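Local coordinates for lipoate-protein ligase, putative (PDB 1VQZ) that is a putative member of the lipoate-protein ligase family, joining a catalytic domain of the A/B type to a smaller alpha/beta C-terminal domain, at residues E272-V277 with K286-F291; V297-D302 with T324-G329; D179-K184 with S268-V273; D313-L318 with E334-V339. All coordinates share one frame; numbering follows the deposited sequence.

Contact 1 (E272-V277 with K286-F291); sequences EVFANV and KIYGDF. With EDO (1,2-ethanediol), chain D.
K286 pairs with F274 through two backbone bonds: F274 N donates to K286 O at 2.8 Å, and K286 N returns a more bent bond to F274 O. The lysine side chain starts on the same face as the F274 ring but leads away from it, and its CE comes 3.1 Å from O2 of an ethanediol molecule, probably from the crystallisation liquor. I287 turns to the other face, opposite V273 in a non-hydrogen-bonded pair, where I287 CG1 and V273 CG2 meet loosely at 4.5 Å. Its carbonyl O takes a bond from ethanediol O1, while its N is held by E301. These strands, 269-278 and 281-289, make an antiparallel beta hairpin, with 281-289 outermost in the C-terminal four-stranded sheet. At Y288 the side chain is back beside F274; Y288 N bonds to E272 O and E272 N to Y288 O, each at 2.8 Å. CG stands anti to the carbonyl carbon (chi1 -67°), and the ring brings CD1 to 3.5 Å from CE1 of F274, at the phenylalanine's edge; the two planes are 79° apart. Ethanediol C1 sits over one tyrosine face, toward the rim, 3.3 Å from Y288 CD2. E272 crosses Y288 obliquely, OE1 3.9 Å from Y288 CB; its OE2 forms a salt bridge with R261, and OE1 is hydrogen-bonded to N60.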
loop_
_atom_site.group_PDB
_atom_site.type_symbol
_atom_site.label_atom_id
_atom_site.label_comp_id
_atom_site.label_asym_id
_atom_site.label_seq_id
_atom_site.Cartn_x
_atom_site.Cartn_y
_atom_site.Cartn_z
ATOM N N GLU A 272 0.989 -15.749 -7.141
ATOM C CA GLU A 272 0.737 -16.204 -8.504
ATOM C C GLU A 272 1.988 -16.004 -9.340
ATOM O O GLU A 272 2.499 -14.901 -9.449
ATOM C CB GLU A 272 -0.405 -15.433 -9.122
ATOM C CG GLU A 272 -0.912 -16.034 -10.466
ATOM C CD GLU A 272 -2.087 -15.268 -11.068
ATOM O OE1 GLU A 272 -2.173 -14.025 -10.869
ATOM O OE2 GLU A 272 -2.908 -15.924 -11.778
ATOM N N VAL A 273 2.466 -17.082 -9.932
ATOM C CA VAL A 273 3.730 -17.078 -10.642
ATOM C C VAL A 273 3.549 -17.398 -12.117
ATOM O O VAL A 273 3.038 -18.445 -12.488
ATOM C CB VAL A 273 4.680 -18.123 -10.061
ATOM C CG1 VAL A 273 6.015 -18.111 -10.855
ATOM C CG2 VAL A 273 4.885 -17.909 -8.587
ATOM N N PHE A 274 4.007 -16.500 -12.966
ATOM C CA PHE A 274 4.022 -16.762 -14.403
ATOM C C PHE A 274 5.499 -16.938 -14.850
ATOM O O PHE A 274 6.267 -15.987 -14.858
ATOM C CB PHE A 274 3.372 -15.607 -15.186
ATOM C CG PHE A 274 1.916 -15.374 -14.866
ATOM C CD1 PHE A 274 1.543 -14.562 -13.813
ATOM C CD2 PHE A 274 0.920 -15.914 -15.663
ATOM C CE1 PHE A 274 0.198 -14.309 -13.552
ATOM C CE2 PHE A 274 -0.430 -15.684 -15.390
ATOM C CZ PHE A 274 -0.778 -14.863 -14.323
ATOM N N ALA A 275 5.879 -18.148 -15.228
ATOM C CA ALA A 275 7.276 -18.435 -15.610
ATOM C C ALA A 275 7.390 -18.928 -17.034
ATOM O O ALA A 275 6.575 -19.756 -17.479
ATOM C CB ALA A 275 7.870 -19.437 -14.684
ATOM N N ASN A 276 8.406 -18.416 -17.735
ATOM C CA ASN A 276 8.825 -18.938 -19.035
ATOM C C ASN A 276 10.082 -19.781 -18.846
ATOM O O ASN A 276 11.148 -19.260 -18.505
ATOM C CB ASN A 276 9.112 -17.778 -19.987
ATOM C CG ASN A 276 8.977 -18.169 -21.411
ATOM O OD1 ASN A 276 8.065 -18.905 -21.778
ATOM N ND2 ASN A 276 9.873 -17.685 -22.237
ATOM N N VAL A 277 9.918 -21.092 -19.043
ATOM C CA VAL A 277 10.938 -22.092 -18.782
ATOM C C VAL A 277 11.362 -22.659 -20.135
ATOM O O VAL A 277 10.524 -23.140 -20.923
ATOM C CB VAL A 277 10.410 -23.221 -17.864
ATOM C CG1 VAL A 277 11.471 -24.358 -17.706
ATOM C CG2 VAL A 277 9.981 -22.675 -16.497
ATOM N N LYS A 286 7.473 -13.655 -13.601
ATOM C CA LYS A 286 6.752 -12.505 -13.035
ATOM C C LYS A 286 5.808 -13.025 -11.956
ATOM O O LYS A 286 5.170 -14.086 -12.106
ATOM C CB LYS A 286 5.977 -11.731 -14.126
ATOM C CG LYS A 286 5.552 -10.333 -13.618
ATOM C CD LYS A 286 5.024 -9.419 -14.614
ATOM C CE LYS A 286 4.797 -8.030 -14.027
ATOM N NZ LYS A 286 6.014 -7.146 -13.975
ATOM N N ILE A 287 5.785 -12.319 -10.826
ATOM C CA ILE A 287 5.071 -12.739 -9.647
ATOM C C ILE A 287 4.036 -11.697 -9.289
ATOM O O ILE A 287 4.359 -10.491 -9.148
ATOM C CB ILE A 287 6.036 -12.971 -8.498
ATOM C CG1 ILE A 287 7.090 -14.044 -8.907
ATOM C CG2 ILE A 287 5.313 -13.382 -7.209
ATOM C CD1 ILE A 287 8.250 -14.138 -7.947
ATOM N N TYR A 288 2.800 -12.164 -9.148
ATOM C CA TYR A 288 1.670 -11.343 -8.728
ATOM C C TYR A 288 1.130 -11.844 -7.404
ATOM O O TYR A 288 1.383 -12.982 -7.003
ATOM C CB TYR A 288 0.523 -11.442 -9.729
ATOM C CG TYR A 288 0.782 -10.845 -11.073
ATOM C CD1 TYR A 288 1.575 -11.516 -11.991
ATOM C CD2 TYR A 288 0.205 -9.650 -11.453
ATOM C CE1 TYR A 288 1.819 -11.004 -13.237
ATOM C CE2 TYR A 288 0.466 -9.105 -12.720
ATOM C CZ TYR A 288 1.267 -9.815 -13.615
ATOM O OH TYR A 288 1.544 -9.351 -14.881
ATOM N N GLY A 289 0.347 -10.994 -6.738
ATOM C CA GLY A 289 -0.309 -11.404 -5.512
ATOM C C GLY A 289 -0.687 -10.252 -4.619
ATOM O O GLY A 289 -0.479 -9.051 -4.962
ATOM N N ASP A 290 -1.263 -10.616 -3.475
ATOM C CA ASP A 290 -1.637 -9.635 -2.437
ATOM C C ASP A 290 -0.809 -9.791 -1.157
ATOM O O ASP A 290 -1.172 -9.217 -0.128
ATOM C CB ASP A 290 -3.136 -9.683 -2.124
ATOM C CG ASP A 290 -3.634 -11.078 -1.683
ATOM O OD1 ASP A 290 -2.852 -11.966 -1.363
ATOM O OD2 ASP A 290 -4.852 -11.300 -1.705
ATOM N N PHE A 291 0.266 -10.566 -1.237
ATOM C CA PHE A 291 1.311 -10.599 -0.210
ATOM C C PHE A 291 1.855 -9.171 0.010
ATOM O O PHE A 291 1.731 -8.276 -0.828
ATOM C CB PHE A 291 2.477 -11.513 -0.625
ATOM C CG PHE A 291 3.082 -11.174 -1.971
ATOM C CD1 PHE A 291 4.114 -10.232 -2.078
ATOM C CD2 PHE A 291 2.616 -11.775 -3.112
ATOM C CE1 PHE A 291 4.675 -9.890 -3.304
ATOM C CE2 PHE A 291 3.204 -11.460 -4.370
ATOM C CZ PHE A 291 4.196 -10.486 -4.456
HETATM C C1 EDO D . 2.775 -7.787 -10.742
HETATM O O1 EDO D . 3.972 -7.903 -10.009
HETATM C C2 EDO D . 2.537 -6.366 -11.210
HETATM O O2 EDO D . 3.539 -6.008 -12.120
#

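Contact 2 (V297-D302 with T324-G329); sequences VAAVED and TRYFAG
Helix 298-304 packs, at its beginning, against the loop that joins helices 311-318 and 332-339, and the contact rests on V297, A299 and V300 meeting the neighbouring aromatics Y326 and F327. V300 is the central piece. Its CG2 stands over one face of the Y326 ring, 3.9 Å from the centroid and 29° off the normal, a CH-pi contact displaced toward the CG end, where V300 CG2 lies 3.5 Å from Y326 CG. CB of the tyrosine's own neighbour, R325, lies over the rim of the other face. Farther out, A299 CB touches the phenol end, 3.4 Å from Y326 OH. The same V300 CG2 also reaches F327, 3.9 Å from CE1, and so touches both rings. This corner belongs to the C-terminal domain, where the helix is the next one in the chain after strand 281-289 and the loop folds back against it. V297 has CG1 in the crowded position between backbone N and carbonyl carbon (chi1 83°), with CG2 anti to the N; it is CG2 that presses on the tip of the phenylalanine, 3.3 Å from F327 CZ, a tight approach. No hydrogen bond spans the contact. V297 O instead accepts from both V300 N and E301 N. Beyond this, F327 meets the ring of F291, and R325 makes a salt bridge to E295 and a cation-pi contact with Y150.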
loop_
_atom_site.group_PDB
_atom_site.type_symbol
_atom_site.label_atom_id
_atom_site.label_comp_id
_atom_site.label_asym_id
_atom_site.label_seq_id
_atom_site.Cartn_x
_atom_site.Cartn_y
_atom_site.Cartn_z
ATOM N N VAL A 297 8.926 -6.949 -5.433
ATOM C CA VAL A 297 9.180 -8.366 -5.736
ATOM C C VAL A 297 10.083 -8.568 -6.977
ATOM O O VAL A 297 10.606 -9.660 -7.190
ATOM C CB VAL A 297 7.830 -9.201 -5.811
ATOM C CG1 VAL A 297 7.172 -9.076 -7.142
ATOM C CG2 VAL A 297 8.063 -10.648 -5.504
ATOM N N ALA A 298 10.338 -7.504 -7.736
ATOM C CA ALA A 298 11.260 -7.574 -8.885
ATOM C C ALA A 298 12.615 -8.160 -8.527
ATOM O O ALA A 298 13.181 -8.910 -9.333
ATOM C CB ALA A 298 11.464 -6.201 -9.515
ATOM N N ALA A 299 13.125 -7.829 -7.334
ATOM C CA ALA A 299 14.374 -8.384 -6.816
ATOM C C ALA A 299 14.376 -9.905 -6.690
ATOM O O ALA A 299 15.389 -10.542 -6.916
ATOM C CB ALA A 299 14.732 -7.751 -5.480
ATOM N N VAL A 300 13.246 -10.496 -6.355
ATOM C CA VAL A 300 13.130 -11.946 -6.293
ATOM C C VAL A 300 13.084 -12.564 -7.715
ATOM O O VAL A 300 13.805 -13.541 -8.023
ATOM C CB VAL A 300 11.901 -12.345 -5.458
ATOM C CG1 VAL A 300 11.749 -13.845 -5.377
ATOM C CG2 VAL A 300 11.982 -11.712 -4.049
ATOM N N GLU A 301 12.256 -11.984 -8.583
ATOM C CA GLU A 301 12.272 -12.304 -10.019
ATOM C C GLU A 301 13.713 -12.290 -10.504
ATOM O O GLU A 301 14.124 -13.206 -11.199
ATOM C CB GLU A 301 11.438 -11.294 -10.817
ATOM C CG GLU A 301 9.940 -11.359 -10.482
ATOM C CD GLU A 301 9.132 -10.146 -10.957
ATOM O OE1 GLU A 301 9.714 -9.188 -11.519
ATOM O OE2 GLU A 301 7.909 -10.136 -10.721
ATOM N N ASP A 302 14.497 -11.275 -10.104
ATOM C CA ASP A 302 15.848 -11.121 -10.659
ATOM C C ASP A 302 16.792 -12.259 -10.262
ATOM O O ASP A 302 17.576 -12.722 -11.080
ATOM C CB ASP A 302 16.444 -9.775 -10.286
ATOM C CG ASP A 302 15.769 -8.601 -11.007
ATOM O OD1 ASP A 302 14.961 -8.804 -11.954
ATOM O OD2 ASP A 302 16.045 -7.465 -10.597
ATOM N N THR A 324 12.109 -11.808 3.853
ATOM C CA THR A 324 11.170 -11.029 4.660
ATOM C C THR A 324 10.972 -9.620 4.118
ATOM O O THR A 324 9.952 -8.967 4.437
ATOM C CB THR A 324 11.581 -10.972 6.150
ATOM O OG1 THR A 324 12.797 -10.206 6.345
ATOM C CG2 THR A 324 11.785 -12.385 6.627
ATOM N N ARG A 325 11.882 -9.170 3.245
ATOM C CA ARG A 325 11.718 -7.858 2.614
ATOM C C ARG A 325 10.667 -7.915 1.554
ATOM O O ARG A 325 10.157 -6.873 1.181
ATOM C CB ARG A 325 13.025 -7.374 1.999
ATOM C CG ARG A 325 14.192 -7.244 2.993
ATOM C CD ARG A 325 13.941 -6.100 3.958
ATOM N NE ARG A 325 14.154 -4.796 3.331
ATOM C CZ ARG A 325 13.956 -3.619 3.930
ATOM N NH1 ARG A 325 13.529 -3.550 5.193
ATOM N NH2 ARG A 325 14.212 -2.503 3.271
ATOM N N TYR A 326 10.354 -9.117 1.068
ATOM C CA TYR A 326 9.507 -9.296 -0.147
ATOM C C TYR A 326 8.158 -9.957 0.114
ATOM O O TYR A 326 7.140 -9.611 -0.547
ATOM C CB TYR A 326 10.305 -10.079 -1.198
ATOM C CG TYR A 326 11.615 -9.393 -1.489
ATOM C CD1 TYR A 326 11.639 -8.176 -2.179
ATOM C CD2 TYR A 326 12.814 -9.911 -1.007
ATOM C CE1 TYR A 326 12.834 -7.527 -2.418
ATOM C CE2 TYR A 326 14.019 -9.280 -1.229
ATOM C CZ TYR A 326 14.028 -8.082 -1.910
ATOM O OH TYR A 326 15.202 -7.431 -2.087
ATOM N N PHE A 327 8.159 -10.957 0.997
ATOM C CA PHE A 327 6.941 -11.716 1.332
ATOM C C PHE A 327 6.821 -11.852 2.837
ATOM O O PHE A 327 7.344 -12.777 3.422
ATOM C CB PHE A 327 6.907 -13.109 0.679
ATOM C CG PHE A 327 7.196 -13.130 -0.810
ATOM C CD1 PHE A 327 8.491 -13.315 -1.281
ATOM C CD2 PHE A 327 6.176 -13.079 -1.729
ATOM C CE1 PHE A 327 8.758 -13.386 -2.664
ATOM C CE2 PHE A 327 6.425 -13.148 -3.070
ATOM C CZ PHE A 327 7.735 -13.286 -3.550
ATOM N N ALA A 328 6.169 -10.897 3.479
ATOM C CA ALA A 328 6.011 -10.965 4.938
ATOM C C ALA A 328 5.096 -12.147 5.313
ATOM O O ALA A 328 3.999 -12.324 4.748
ATOM C CB ALA A 328 5.471 -9.631 5.504
ATOM N N GLY A 329 5.596 -12.985 6.209
ATOM C CA GLY A 329 4.882 -14.148 6.711
ATOM C C GLY A 329 4.854 -15.384 5.848
ATOM O O GLY A 329 4.167 -16.369 6.176
#

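Contact 3 (D179-K184 with S268-V273); sequences DKFESK and SGKVEV
F181 and K270 cross at about a right angle, the lysine chain lying over one face of the phenylalanine ring. K270 CG comes in at the rim, 3.3 Å from F181 CE2, and CD follows over the face, 3.7 Å from the ring centroid and 16° off the normal. The chain then bends at chi3 (106°), which sets CE beside CZ and CE1 of the ring; NZ lies above it as an off-centre cation-pi partner, 4.2 Å from the centroid of F181. E272 meets the far end of the same ring obliquely, with its CD 4.0 Å from F181 CZ, while V271 O sits at the ring edge. In the fold, F181 leads into the short strand 182-183, which runs parallel to strand 260-266; its side chain extends to strand 269-278, beyond 260-266, linking the catalytic part of the chain to the C-terminal one. R261, on the intervening strand, adds a second cation-pi contact to F181. Beside the ring, the D179 and E272 side chains cross at about a right angle, their carboxylate planes 44° apart and OD2 of D179 4.0 Å from OE2 of E272. Two waters bridge these like-charged oxygens, each donating to both; the shorter legs are the bonds to D179 OD2, 2.6 Å from water 1 and 2.8 Å from water 2. R261 probably eases the repulsion further.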
loop_
_atom_site.group_PDB
_atom_site.type_symbol
_atom_site.label_atom_id
_atom_site.label_comp_id
_atom_site.label_asym_id
_atom_site.label_seq_id
_atom_site.Cartn_x
_atom_site.Cartn_y
_atom_site.Cartn_z
ATOM N N ASP A 179 -9.288 -18.369 -12.137
ATOM C CA ASP A 179 -8.008 -19.091 -12.087
ATOM C C ASP A 179 -7.839 -19.883 -10.782
ATOM O O ASP A 179 -8.261 -19.458 -9.711
ATOM C CB ASP A 179 -6.832 -18.138 -12.263
ATOM C CG ASP A 179 -7.003 -17.200 -13.450
ATOM O OD1 ASP A 179 -7.499 -17.649 -14.502
ATOM O OD2 ASP A 179 -6.622 -16.009 -13.323
ATOM N N LYS A 180 -7.215 -21.041 -10.893
ATOM C CA LYS A 180 -7.089 -21.934 -9.754
ATOM C C LYS A 180 -5.986 -21.443 -8.827
ATOM O O LYS A 180 -4.952 -20.989 -9.280
ATOM C CB LYS A 180 -6.796 -23.361 -10.206
ATOM N N PHE A 181 -6.260 -21.500 -7.531
ATOM C CA PHE A 181 -5.253 -21.348 -6.501
ATOM C C PHE A 181 -5.329 -22.550 -5.562
ATOM O O PHE A 181 -6.418 -22.889 -5.081
ATOM C CB PHE A 181 -5.457 -20.037 -5.749
ATOM C CG PHE A 181 -4.974 -18.829 -6.506
ATOM C CD1 PHE A 181 -5.795 -18.217 -7.445
ATOM C CD2 PHE A 181 -3.692 -18.302 -6.279
ATOM C CE1 PHE A 181 -5.348 -17.120 -8.161
ATOM C CE2 PHE A 181 -3.241 -17.213 -6.986
ATOM C CZ PHE A 181 -4.061 -16.609 -7.917
ATOM N N GLU A 182 -4.194 -23.222 -5.343
ATOM C CA GLU A 182 -4.077 -24.171 -4.262
ATOM C C GLU A 182 -4.155 -23.404 -2.950
ATOM O O GLU A 182 -3.526 -22.361 -2.798
ATOM C CB GLU A 182 -2.756 -24.932 -4.360
ATOM C CG GLU A 182 -2.494 -25.831 -3.173
ATOM C CD GLU A 182 -1.146 -26.505 -3.217
ATOM O OE1 GLU A 182 -0.483 -26.382 -4.269
ATOM O OE2 GLU A 182 -0.763 -27.171 -2.214
ATOM N N SER A 183 -4.959 -23.885 -2.004
ATOM C CA SER A 183 -5.075 -23.176 -0.723
ATOM C C SER A 183 -4.295 -23.960 0.283
ATOM O O SER A 183 -4.695 -25.074 0.665
ATOM C CB SER A 183 -6.518 -22.982 -0.295
ATOM O OG SER A 183 -7.195 -22.238 -1.287
ATOM N N LYS A 184 -3.153 -23.382 0.672
ATOM C CA LYS A 184 -2.114 -24.117 1.379
ATOM C C LYS A 184 -1.862 -23.479 2.735
ATOM O O LYS A 184 -0.834 -22.836 2.966
ATOM C CB LYS A 184 -0.841 -24.203 0.533
ATOM C CG LYS A 184 0.084 -25.302 0.947
ATOM C CD LYS A 184 1.203 -25.498 -0.046
ATOM N N SER A 268 -0.624 -15.586 4.718
ATOM C CA SER A 268 -0.171 -14.197 4.623
ATOM C C SER A 268 -0.185 -13.670 3.174
ATOM O O SER A 268 0.339 -12.607 2.869
ATOM C CB SER A 268 1.218 -14.081 5.267
ATOM O OG SER A 268 1.098 -14.279 6.653
ATOM N N GLY A 269 -0.842 -14.378 2.285
ATOM C CA GLY A 269 -1.009 -13.859 0.942
ATOM C C GLY A 269 -1.075 -14.904 -0.140
ATOM O O GLY A 269 -0.502 -15.974 -0.068
ATOM N N LYS A 270 -1.783 -14.516 -1.172
ATOM C CA LYS A 270 -1.810 -15.183 -2.436
ATOM C C LYS A 270 -0.541 -14.881 -3.255
ATOM O O LYS A 270 -0.120 -13.718 -3.373
ATOM C CB LYS A 270 -3.072 -14.620 -3.126
ATOM C CG LYS A 270 -3.408 -15.098 -4.433
ATOM C CD LYS A 270 -4.921 -15.046 -4.628
ATOM C CE LYS A 270 -5.335 -13.955 -5.497
ATOM N NZ LYS A 270 -6.716 -14.283 -6.037
ATOM N N VAL A 271 0.051 -15.930 -3.838
ATOM C CA VAL A 271 1.220 -15.813 -4.727
ATOM C C VAL A 271 0.917 -16.519 -6.059
ATOM O O VAL A 271 0.607 -17.707 -6.094
ATOM C CB VAL A 271 2.505 -16.424 -4.108
ATOM C CG1 VAL A 271 3.676 -16.310 -5.079
ATOM C CG2 VAL A 271 2.821 -15.781 -2.774
ATOM N N GLU A 272 0.989 -15.749 -7.141
ATOM C CA GLU A 272 0.737 -16.204 -8.504
ATOM C C GLU A 272 1.988 -16.004 -9.340
ATOM O O GLU A 272 2.499 -14.901 -9.449
ATOM C CB GLU A 272 -0.405 -15.433 -9.122
ATOM C CG GLU A 272 -0.912 -16.034 -10.466
ATOM C CD GLU A 272 -2.087 -15.268 -11.068
ATOM O OE1 GLU A 272 -2.173 -14.025 -10.869
ATOM O OE2 GLU A 272 -2.908 -15.924 -11.778
ATOM N N VAL A 273 2.466 -17.082 -9.932
ATOM C CA VAL A 273 3.730 -17.078 -10.642
ATOM C C VAL A 273 3.549 -17.398 -12.117
ATOM O O VAL A 273 3.038 -18.445 -12.488
ATOM C CB VAL A 273 4.680 -18.123 -10.061
ATOM C CG1 VAL A 273 6.015 -18.111 -10.855
ATOM C CG2 VAL A 273 4.885 -17.909 -8.587
HETATM O O HOH W 1 -4.218 -15.497 -14.295
HETATM O O HOH W 2 -5.568 -15.023 -10.875
#

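Contact 4 (D313-L318 with E334-V339)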
loop_
_atom_site.group_PDB
_atom_site.type_symbol
_atom_site.label_atom_id
_atom_site.label_comp_id
_atom_site.label_asym_id
_atom_site.label_seq_id
_atom_site.Cartn_x
_atom_site.Cartn_y
_atom_site.Cartn_z
ATOM N N ASP A 313 16.875 -26.000 -6.584
ATOM C CA ASP A 313 17.738 -24.917 -7.061
ATOM C C ASP A 313 17.072 -23.602 -6.805
ATOM O O ASP A 313 17.727 -22.615 -6.528
ATOM C CB ASP A 313 18.094 -25.078 -8.554
ATOM C CG ASP A 313 18.829 -26.376 -8.846
ATOM O OD1 ASP A 313 18.172 -27.440 -8.893
ATOM O OD2 ASP A 313 20.053 -26.334 -9.066
ATOM N N VAL A 314 15.745 -23.586 -6.946
ATOM C CA VAL A 314 14.970 -22.378 -6.684
ATOM C C VAL A 314 15.114 -21.993 -5.218
ATOM O O VAL A 314 15.375 -20.807 -4.887
ATOM C CB VAL A 314 13.482 -22.538 -7.089
ATOM C CG1 VAL A 314 12.592 -21.475 -6.443
ATOM C CG2 VAL A 314 13.341 -22.544 -8.643
ATOM N N LEU A 315 14.945 -22.985 -4.344
ATOM C CA LEU A 315 15.091 -22.775 -2.899
ATOM C C LEU A 315 16.474 -22.225 -2.528
ATOM O O LEU A 315 16.596 -21.258 -1.748
ATOM C CB LEU A 315 14.804 -24.073 -2.131
ATOM C CG LEU A 315 14.812 -23.900 -0.603
ATOM C CD1 LEU A 315 13.851 -22.799 -0.130
ATOM C CD2 LEU A 315 14.515 -25.212 0.113
ATOM N N LYS A 316 17.506 -22.855 -3.073
ATOM C CA LYS A 316 18.891 -22.424 -2.871
ATOM C C LYS A 316 19.089 -20.932 -3.232
ATOM O O LYS A 316 19.683 -20.161 -2.484
ATOM C CB LYS A 316 19.817 -23.341 -3.678
ATOM C CG LYS A 316 21.232 -23.301 -3.289
ATOM C CD LYS A 316 21.960 -24.629 -3.563
ATOM C CE LYS A 316 23.471 -24.487 -3.283
ATOM N NZ LYS A 316 24.136 -25.800 -2.915
ATOM N N ALA A 317 18.519 -20.517 -4.356
ATOM C CA ALA A 317 18.552 -19.124 -4.784
ATOM C C ALA A 317 17.825 -18.214 -3.788
ATOM O O ALA A 317 18.285 -17.081 -3.449
ATOM C CB ALA A 317 17.916 -18.958 -6.198
ATOM N N LEU A 318 16.707 -18.693 -3.286
ATOM C CA LEU A 318 15.932 -17.884 -2.363
ATOM C C LEU A 318 16.641 -17.691 -1.015
ATOM O O LEU A 318 16.418 -16.677 -0.307
ATOM C CB LEU A 318 14.545 -18.454 -2.174
ATOM C CG LEU A 318 13.585 -18.379 -3.376
ATOM C CD1 LEU A 318 12.299 -19.161 -3.011
ATOM C CD2 LEU A 318 13.255 -16.945 -3.726
ATOM N N GLU A 334 7.921 -22.076 1.028
ATOM C CA GLU A 334 6.608 -21.798 0.482
ATOM C C GLU A 334 6.716 -21.079 -0.867
ATOM O O GLU A 334 5.998 -21.414 -1.783
ATOM C CB GLU A 334 5.763 -20.999 1.494
ATOM C CG GLU A 334 5.231 -21.837 2.658
ATOM C CD GLU A 334 4.602 -21.026 3.799
ATOM O OE1 GLU A 334 5.110 -19.942 4.197
ATOM O OE2 GLU A 334 3.598 -21.511 4.348
ATOM N N ILE A 335 7.565 -20.058 -0.982
ATOM C CA ILE A 335 7.749 -19.376 -2.261
ATOM C C ILE A 335 8.297 -20.310 -3.337
ATOM O O ILE A 335 7.775 -20.308 -4.471
ATOM C CB ILE A 335 8.644 -18.093 -2.128
ATOM C CG1 ILE A 335 7.937 -17.064 -1.266
ATOM C CG2 ILE A 335 8.940 -17.474 -3.484
ATOM C CD1 ILE A 335 6.585 -16.656 -1.806
ATOM N N ALA A 336 9.292 -21.148 -2.992
ATOM C CA ALA A 336 9.790 -22.168 -3.927
ATOM C C ALA A 336 8.663 -23.038 -4.464
ATOM O O ALA A 336 8.618 -23.370 -5.664
ATOM C CB ALA A 336 10.826 -23.046 -3.279
ATOM N N GLU A 337 7.759 -23.419 -3.569
ATOM C CA GLU A 337 6.628 -24.271 -3.935
ATOM C C GLU A 337 5.694 -23.545 -4.926
ATOM O O GLU A 337 5.266 -24.114 -5.915
ATOM C CB GLU A 337 5.878 -24.717 -2.683
ATOM C CG GLU A 337 4.828 -25.762 -2.944
ATOM C CD GLU A 337 4.108 -26.240 -1.673
ATOM O OE1 GLU A 337 4.405 -25.731 -0.554
ATOM O OE2 GLU A 337 3.234 -27.128 -1.820
ATOM N N ALA A 338 5.442 -22.273 -4.680
ATOM C CA ALA A 338 4.702 -21.419 -5.636
ATOM C C ALA A 338 5.408 -21.368 -7.021
ATOM O O ALA A 338 4.774 -21.485 -8.074
ATOM C CB ALA A 338 4.527 -20.034 -5.061
ATOM N N VAL A 339 6.729 -21.239 -7.010
ATOM C CA VAL A 339 7.478 -21.125 -8.252
ATOM C C VAL A 339 7.472 -22.429 -9.033
ATOM O O VAL A 339 7.328 -22.426 -10.255
ATOM C CB VAL A 339 8.950 -20.617 -7.976
ATOM C CG1 VAL A 339 9.807 -20.648 -9.261
ATOM C CG2 VAL A 339 8.926 -19.182 -7.448
#
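V314 is directed toward the second helix, and its rotamer decides which methyl goes where. CG1 stands anti to the backbone N (chi1 163°) and settles over A336, 3.8 Å from its CA and 3.9 Å from its CB. From the same spot V314 CG1 also touches V339, 4.0 Å from CB. The other methyl, V314 CG2, meets CG1 of V339, which puts both branches of V314 in use. The two valine side chains cross obliquely. One turn on, L318 has CG anti to the carbonyl carbon and an extended end (chi2 173°) that carries CD1 across to the other helix. There CD1 of L318 lies 3.6 Å from the backbone N of A336 and 3.8 Å from CG2 of I335, the leucine and isoleucine side chains at about a right angle. I335 offers this CG2 branch, while its CG1 arm leads away toward F327. A336 has a single methyl, and here the backbones come closest: the CA atoms of L315 and A336 are 5.4 Å apart, with L315 CB 4.3 Å from A336 CB. The side chains that meet are all apolar, and no hydrogen bond crosses. V314 and V339 also touch I282 and L304, and A338 rests on V271 and V273. The two short helices, running at 136° to each other, thus form part of the helical layer over one face of the beta sheet, the two-layer alpha/beta build of this C-terminal domain.

Contacts 1, 2 and 4 are buried and lie wholly in the C-terminal region, whereas contact 3 is only partly buried and brings in a segment from the catalytic part of the chain. Contacts 1 and 3 share strand 269-278 and E272, mainly by its backbone in one and its side chain in the other: regular strand pairing against a lysine over a ring and water-bridged carboxylates. Contacts 2 and 4 have no hydrogen bonds across them; contact 2 sets a helix on a loop, aromatic-on-aliphatic, contact 4 a helix on a helix, purely aliphatic. V300 touches L318, and F327 touches I335. F291, just after strand 281-289, meets F327 of the loop, and V273 packs against A338 O, sheet to helix.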